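PDB 2VQY: Aac(6')-ib from Escherichia coli, which probably transfers the acetyl group of acetyl-CoA to the 6'-amino group of aminoglycoside antibiotics such as kanamycin B, giving resistance to them. Local coordinates for residues 115-120 with 152-157; 131-136 with 164-169. The protein carries 2 engineered substitutions. All coordinates share one frame; numbering follows the deposited sequence. Where two conformers were deposited one is given.

Interaction 1. Residues 115-120 with 152-157; sequences RGIDQL and IQTDPS. With PAR (paromomycin), chain C.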
# COMPACT_ATOMS: atom_id res chain seq x y z
N ARG A 115 3.55 5.41 -9.11
CA ARG A 115 2.49 4.90 -8.26
C ARG A 115 3.04 4.68 -6.86
O ARG A 115 4.16 4.17 -6.72
CB ARG A 115 1.95 3.57 -8.77
CG ARG A 115 1.37 3.64 -10.18
CD ARG A 115 -0.01 4.33 -10.23
NE ARG A 115 -0.43 4.44 -11.65
CZ ARG A 115 -0.04 5.43 -12.45
NH1 ARG A 115 0.75 6.40 -11.96
NH2 ARG A 115 -0.44 5.48 -13.73
N GLY A 116 2.26 5.03 -5.84
CA GLY A 116 2.63 4.66 -4.46
C GLY A 116 1.72 3.55 -3.93
O GLY A 116 0.63 3.31 -4.48
N ILE A 117 2.16 2.88 -2.88
CA ILE A 117 1.33 1.82 -2.26
C ILE A 117 1.31 1.96 -0.72
O ILE A 117 2.28 2.46 -0.11
CB ILE A 117 1.80 0.40 -2.65
CG1 ILE A 117 3.27 0.16 -2.22
CG2 ILE A 117 1.58 0.12 -4.19
CD1 ILE A 117 3.80 -1.29 -2.50
N ASP A 118 0.20 1.49 -0.13
CA ASP A 118 0.08 1.35 1.34
C ASP A 118 -0.64 0.03 1.55
O ASP A 118 -1.45 -0.38 0.69
CB ASP A 118 -0.75 2.49 1.95
CG ASP A 118 -0.25 3.87 1.56
OD1 ASP A 118 0.74 4.31 2.17
OD2 ASP A 118 -0.85 4.53 0.67
N GLN A 119 -0.35 -0.65 2.66
CA GLN A 119 -1.03 -1.94 2.89
C GLN A 119 -1.00 -2.37 4.33
O GLN A 119 -0.21 -1.84 5.15
CB GLN A 119 -0.51 -3.06 1.96
CG GLN A 119 0.83 -3.68 2.34
CD GLN A 119 1.94 -2.70 2.26
OE1 GLN A 119 2.14 -2.03 1.23
NE2 GLN A 119 2.69 -2.58 3.36
N LEU A 120 -1.87 -3.33 4.64
CA LEU A 120 -1.97 -3.85 6.01
C LEU A 120 -2.43 -5.30 5.95
O LEU A 120 -3.14 -5.70 5.01
CB LEU A 120 -2.92 -2.99 6.86
CG LEU A 120 -4.39 -2.94 6.44
CD1 LEU A 120 -5.17 -4.11 7.13
CD2 LEU A 120 -5.01 -1.58 6.78
N ILE A 152 7.45 2.48 -8.59
CA ILE A 152 6.55 2.39 -7.46
C ILE A 152 7.26 2.99 -6.26
O ILE A 152 8.46 2.75 -6.07
CB ILE A 152 6.09 0.95 -7.18
CG1 ILE A 152 5.47 0.35 -8.45
CG2 ILE A 152 5.06 0.91 -6.04
CD1 ILE A 152 5.24 -1.14 -8.34
N GLN A 153 6.53 3.76 -5.47
CA GLN A 153 7.11 4.33 -4.24
C GLN A 153 6.29 3.90 -3.04
O GLN A 153 5.14 3.45 -3.17
CB GLN A 153 7.10 5.85 -4.30
CG GLN A 153 5.66 6.42 -4.24
CD GLN A 153 5.60 7.94 -4.23
OE1 GLN A 153 6.32 8.62 -4.98
NE2 GLN A 153 4.66 8.49 -3.45
N THR A 154 6.88 4.06 -1.85
CA THR A 154 6.14 3.89 -0.59
C THR A 154 6.82 4.78 0.47
O THR A 154 7.94 5.27 0.25
CB THR A 154 6.05 2.40 -0.18
OG1 THR A 154 5.10 2.22 0.89
CG2 THR A 154 7.43 1.85 0.21
N ASP A 155 6.12 5.01 1.59
CA ASP A 155 6.51 6.06 2.53
C ASP A 155 6.28 5.57 3.98
O ASP A 155 5.59 6.25 4.74
CB ASP A 155 5.75 7.36 2.24
CG ASP A 155 4.22 7.24 2.45
OD1 ASP A 155 3.67 6.09 2.42
OD2 ASP A 155 3.58 8.31 2.68
N PRO A 156 6.89 4.42 4.35
CA PRO A 156 6.69 3.96 5.75
C PRO A 156 7.22 5.00 6.73
O PRO A 156 8.15 5.75 6.40
CB PRO A 156 7.54 2.69 5.83
CG PRO A 156 8.56 2.80 4.69
CD PRO A 156 7.77 3.50 3.60
N SER A 157 6.61 5.04 7.91
CA SER A 157 7.10 5.84 9.01
C SER A 157 8.54 5.40 9.36
O SER A 157 8.87 4.22 9.30
CB SER A 157 6.18 5.61 10.21
OG SER A 157 6.88 5.68 11.41
C11 PAR C . -2.47 6.06 4.38
O11 PAR C . -1.70 7.22 4.01
C21 PAR C . -3.31 6.29 5.65
N21 PAR C . -4.10 7.51 5.46
C31 PAR C . -2.35 6.46 6.86
O31 PAR C . -3.08 6.73 8.08
C41 PAR C . -1.42 5.23 6.98
O41 PAR C . -0.47 5.36 8.07
C51 PAR C . -0.65 5.01 5.63
O51 PAR C . -1.60 4.98 4.48
C61 PAR C . 0.09 3.66 5.59
O61 PAR C . 1.21 3.75 4.69
C12 PAR C . -0.60 9.14 0.45
N12 PAR C . -0.30 9.47 -0.96
C22 PAR C . 0.39 8.08 1.00
C32 PAR C . 0.03 7.86 2.48
N32 PAR C . 1.01 6.90 3.08
C42 PAR C . -1.43 7.29 2.58
C52 PAR C . -2.45 8.31 1.99
O52 PAR C . -3.76 7.66 1.91
C62 PAR C . -2.03 8.58 0.53
O62 PAR C . -2.98 9.51 0.02
C13 PAR C . -4.87 8.55 2.20
C23 PAR C . -5.89 8.42 1.04
O23 PAR C . -5.69 9.42 0.06
C33 PAR C . -7.23 8.64 1.79
O33 PAR C . -7.28 10.05 2.17
C43 PAR C . -6.98 7.82 3.06
O43 PAR C . -5.53 7.88 3.32
C53 PAR C . -7.35 6.33 2.85
O53 PAR C . -6.72 5.88 1.63
C14 PAR C . -8.45 10.39 2.92
C24 PAR C . -9.05 11.69 2.34
N24 PAR C . -8.00 12.73 2.26
C34 PAR C . -10.22 12.16 3.24
O34 PAR C . -11.33 11.27 3.07
C44 PAR C . -9.81 12.24 4.72
O44 PAR C . -8.84 13.28 4.92
C54 PAR C . -9.18 10.92 5.18
O54 PAR C . -8.02 10.65 4.29
C64 PAR C . -8.82 11.01 6.68
N64 PAR C . -7.60 10.26 6.94
O HOH W 1 2.98 5.23 -0.06
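Gln153 reaches the edge of strand 114-121 through two backbone bonds: its N donates to Arg115 O at 2.7 Å, within the carbonyl plane, and its O receives Ile117 N at 3.0 Å. Between these bonds the strands lie tight. The CG of Gln153, set between its own backbone N and carbonyl carbon (chi1 68°), rests 3.5 Å from Gly116 CA, where the glycine offers no side chain to oppose it; its amide goes on to Tyr187 and Tyr96. On the other face Ile117 CG2 meets Ile152 CG2 at 4.0 Å; Ile117 packs on Leu139 and Leu143, Ile152 on Val140 and Phe144, all of helix 131-144. These parallel strands are the two strands of a beta-alpha-beta unit of the GNAT fold, joined by that helix, and beyond the second bridge they splay, their short axes standing 42° apart. Thr154 makes the last direct hydrogen bond: its OG1 donates to Ile117 O from 29° outside the carbonyl plane. Past it the segments are bridged by a water hydrogen-bonded to Ile117 O and Asp155 OD1, and by bound paromomycin. The acceptors Asp118 OD1 and Asp155 OD1 lie 3.4 Å apart and are bridged by amino group N32 of the drug, which bonds to Asp118 OD1 at 2.8 Å and to Asp155 OD1 at 2.9 Å. Asp118 OD1 also takes hydroxyl O61 of paromomycin at 2.6 Å, while Gln94 holds Asp118 OD2.

Interaction 2. Residues 131-136 with 164-169; sequences LGTKLV and IRCYEK. With ACO (acetyl coenzyme *a), chain B.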
# COMPACT_ATOMS: atom_id res chain seq x y z
N LEU A 131 4.05 -13.01 4.74
CA LEU A 131 2.80 -12.77 4.00
C LEU A 131 2.72 -11.36 3.41
O LEU A 131 2.21 -11.17 2.29
CB LEU A 131 1.59 -13.00 4.92
CG LEU A 131 0.40 -13.78 4.38
CD1 LEU A 131 0.82 -15.12 3.70
CD2 LEU A 131 -0.58 -14.09 5.52
N GLY A 132 3.19 -10.37 4.18
CA GLY A 132 3.21 -8.98 3.72
C GLY A 132 4.14 -8.79 2.53
O GLY A 132 3.81 -8.08 1.58
N THR A 133 5.30 -9.45 2.57
CA THR A 133 6.23 -9.46 1.43
C THR A 133 5.55 -10.03 0.19
O THR A 133 5.63 -9.41 -0.88
CB THR A 133 7.59 -10.20 1.78
OG1 THR A 133 8.25 -9.46 2.82
CG2 THR A 133 8.53 -10.24 0.56
N LYS A 134 4.85 -11.16 0.32
CA LYS A 134 4.08 -11.72 -0.80
C LYS A 134 3.02 -10.73 -1.34
O LYS A 134 2.87 -10.56 -2.54
CB LYS A 134 3.39 -13.01 -0.38
CG LYS A 134 4.35 -14.17 -0.33
CD LYS A 134 3.84 -15.25 0.61
CE LYS A 134 4.75 -16.45 0.59
NZ LYS A 134 4.47 -17.19 -0.65
N LEU A 135 2.29 -10.09 -0.43
CA LEU A 135 1.29 -9.09 -0.80
C LEU A 135 1.93 -7.95 -1.61
O LEU A 135 1.44 -7.58 -2.70
CB LEU A 135 0.57 -8.59 0.46
CG LEU A 135 -0.67 -7.69 0.36
CD1 LEU A 135 -1.38 -7.67 1.71
CD2 LEU A 135 -0.28 -6.28 -0.06
N VAL A 136 3.02 -7.38 -1.09
CA VAL A 136 3.70 -6.26 -1.75
C VAL A 136 4.19 -6.71 -3.14
O VAL A 136 4.01 -5.99 -4.12
CB VAL A 136 4.81 -5.66 -0.87
CG1 VAL A 136 5.60 -4.57 -1.63
CG2 VAL A 136 4.15 -5.03 0.42
N ILE A 164 9.41 -1.30 6.67
CA ILE A 164 10.63 -0.98 5.89
C ILE A 164 11.34 -2.25 5.41
O ILE A 164 11.66 -2.40 4.21
CB ILE A 164 11.58 -0.01 6.70
CG1 ILE A 164 10.90 1.36 6.93
CG2 ILE A 164 12.91 0.18 5.93
CD1 ILE A 164 11.63 2.26 8.00
N ARG A 165 11.54 -3.20 6.31
CA ARG A 165 12.18 -4.46 5.95
C ARG A 165 11.32 -5.29 4.99
O ARG A 165 11.84 -5.91 4.07
CB ARG A 165 12.54 -5.27 7.21
CG ARG A 165 13.17 -6.60 6.87
CD ARG A 165 14.65 -6.49 6.54
NE ARG A 165 15.17 -7.70 5.88
CZ ARG A 165 15.72 -7.72 4.66
NH1 ARG A 165 15.84 -6.59 3.96
NH2 ARG A 165 16.17 -8.86 4.15
N CYS A 166 10.01 -5.27 5.19
CA CYS A 166 9.10 -5.94 4.23
C CYS A 166 9.27 -5.36 2.82
O CYS A 166 9.42 -6.12 1.86
CB CYS A 166 7.65 -5.78 4.69
SG CYS A 166 6.45 -6.32 3.47
N TYR A 167 9.27 -4.03 2.70
CA TYR A 167 9.42 -3.40 1.38
C TYR A 167 10.77 -3.73 0.75
O TYR A 167 10.85 -3.96 -0.45
CB TYR A 167 9.23 -1.89 1.46
CG TYR A 167 7.78 -1.49 1.68
CD1 TYR A 167 6.79 -1.89 0.79
CD2 TYR A 167 7.43 -0.65 2.74
CE1 TYR A 167 5.45 -1.49 0.95
CE2 TYR A 167 6.10 -0.25 2.92
CZ TYR A 167 5.12 -0.70 2.03
OH TYR A 167 3.81 -0.31 2.17
N GLU A 168 11.82 -3.72 1.57
CA GLU A 168 13.16 -4.14 1.09
C GLU A 168 13.16 -5.54 0.50
O GLU A 168 13.67 -5.75 -0.60
CB GLU A 168 14.18 -4.05 2.23
CG GLU A 168 14.59 -2.64 2.51
CD GLU A 168 15.84 -2.60 3.36
OE1 GLU A 168 16.08 -3.59 4.12
OE2 GLU A 168 16.59 -1.61 3.22
N LYS A 169 12.55 -6.49 1.21
CA LYS A 169 12.47 -7.88 0.76
C LYS A 169 11.67 -8.00 -0.54
O LYS A 169 11.94 -8.86 -1.37
CB LYS A 169 11.86 -8.77 1.84
CG LYS A 169 12.73 -8.91 3.08
CD LYS A 169 12.31 -10.09 3.91
CE LYS A 169 11.00 -9.86 4.56
NZ LYS A 169 10.41 -11.18 4.99
N1A ACO B . 13.97 -4.20 12.77
C2A ACO B . 14.37 -4.81 11.65
N3A ACO B . 13.60 -5.72 11.06
C4A ACO B . 12.39 -6.04 11.59
C5A ACO B . 11.94 -5.42 12.75
C6A ACO B . 12.77 -4.48 13.34
N6A ACO B . 12.39 -3.86 14.46
N7A ACO B . 10.75 -5.93 13.03
C8A ACO B . 10.44 -6.84 12.11
N9A ACO B . 11.45 -6.91 11.23
C1B ACO B . 11.56 -7.76 10.01
C2B ACO B . 11.22 -9.23 10.13
O2B ACO B . 12.30 -9.94 10.74
C3B ACO B . 11.10 -9.59 8.65
O3B ACO B . 12.40 -9.63 8.04
P3B ACO B . 13.27 -11.00 7.88
O7A ACO B . 14.66 -10.49 7.25
O8A ACO B . 12.51 -11.84 6.76
O9A ACO B . 13.42 -11.69 9.19
C4B ACO B . 10.43 -8.34 8.05
O4B ACO B . 10.62 -7.28 9.03
C5B ACO B . 8.93 -8.35 7.74
O5B ACO B . 8.63 -9.14 6.58
P1A ACO B . 7.21 -9.90 6.48
O1A ACO B . 6.96 -10.22 5.04
O2A ACO B . 7.07 -10.99 7.49
O3A ACO B . 6.26 -8.73 6.92
P2A ACO B . 4.71 -8.90 7.32
O4A ACO B . 4.16 -10.13 6.76
O5A ACO B . 4.54 -8.59 8.78
O6A ACO B . 4.12 -7.63 6.48
CBP ACO B . 3.23 -5.38 7.00
CCP ACO B . 4.50 -6.23 6.71
CDP ACO B . 3.70 -3.90 7.23
CEP ACO B . 2.31 -5.46 5.76
CAP ACO B . 2.53 -5.94 8.29
OAP ACO B . 3.51 -6.15 9.36
C9P ACO B . 1.35 -5.06 8.75
O9P ACO B . 0.27 -5.10 8.14
N8P ACO B . 1.60 -4.28 9.82
C7P ACO B . 0.64 -3.36 10.45
C6P ACO B . 0.12 -2.29 9.46
C5P ACO B . 1.25 -1.45 8.84
O5P ACO B . 2.32 -1.30 9.43
N4P ACO B . 0.95 -0.95 7.62
C3P ACO B . 1.69 -0.17 6.80
C2P ACO B . 2.98 0.23 7.00
S1P ACO B . 3.71 1.53 5.88
C ACO B . 2.85 1.66 4.34
O ACO B . 1.85 0.97 4.04
CH3 ACO B . 3.50 2.71 3.39
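Lys169 crosses Thr133 at about a right angle where the helices 131-144 and 161-169 converge on acetyl-CoA. Its CB lies 3.9 Å from Thr133 CG2, and CG sits over one face of the Arg165 guanidinium. CD then passes near phosphate oxygen O8A of the cofactor, and a bend at chi3 (-70°) swings CE to 3.3 Å from Thr133 OG1. At the tip NZ bonds to O8A of the 3'-phosphate at 2.8 Å and more weakly to O5B, the 5'-oxygen linking ribose to pyrophosphate. The same 3'-phosphate takes Arg165 NE on O7A, at the guanidinium edge and nearly straight (171°), while Arg165 NH1 is held by a salt bridge to Glu168 OE1. On the other helix, the first turn meets the pyrophosphate, as in the signature acetyl-CoA site of GNAT enzymes: Gly132 N donates to O4A at 2.8 Å, and Thr133 gives both N and OG1 to O1A. Gly132, without a side chain, lets the pyrophosphate lie close to the helix backbone. Deeper in, Cys166 SG, turned anti to its own backbone N (chi1 171°), lies 3.5 Å from Thr133 N, and Val136 CG1 meets the Tyr167 ring at its edge, 3.8 Å from CD1. The helices touch directly through apolar, sulfur and CH contacts, while the polar tips of Thr133 and Lys169 are joined through the cofactor, whose phosphate charge would be offset by Lys169, Arg165 and the helix N terminus.

From the N terminus the chain passes through strand 114-121, then helix 131-144, strand 151-154 and helix 161-169, so the segments of interactions 1 and 2 alternate and the two loops cross rather than nest. Interaction 1 closes the beta-alpha-beta crossover by returning the chain to the central sheet beside strand 114-121; interaction 2 closes a second loop, running from helix 131-144 through strand 151-154 to helix 161-169. Their centres lie 11 Å apart, and Tyr167 joins them: its OH probably bonds to Gln119 OE1 at 2.6 Å and to Thr154 OG1 at 3.1 Å. Together they tie two strands that contribute to the paromomycin site to two helices of the acetyl-CoA site.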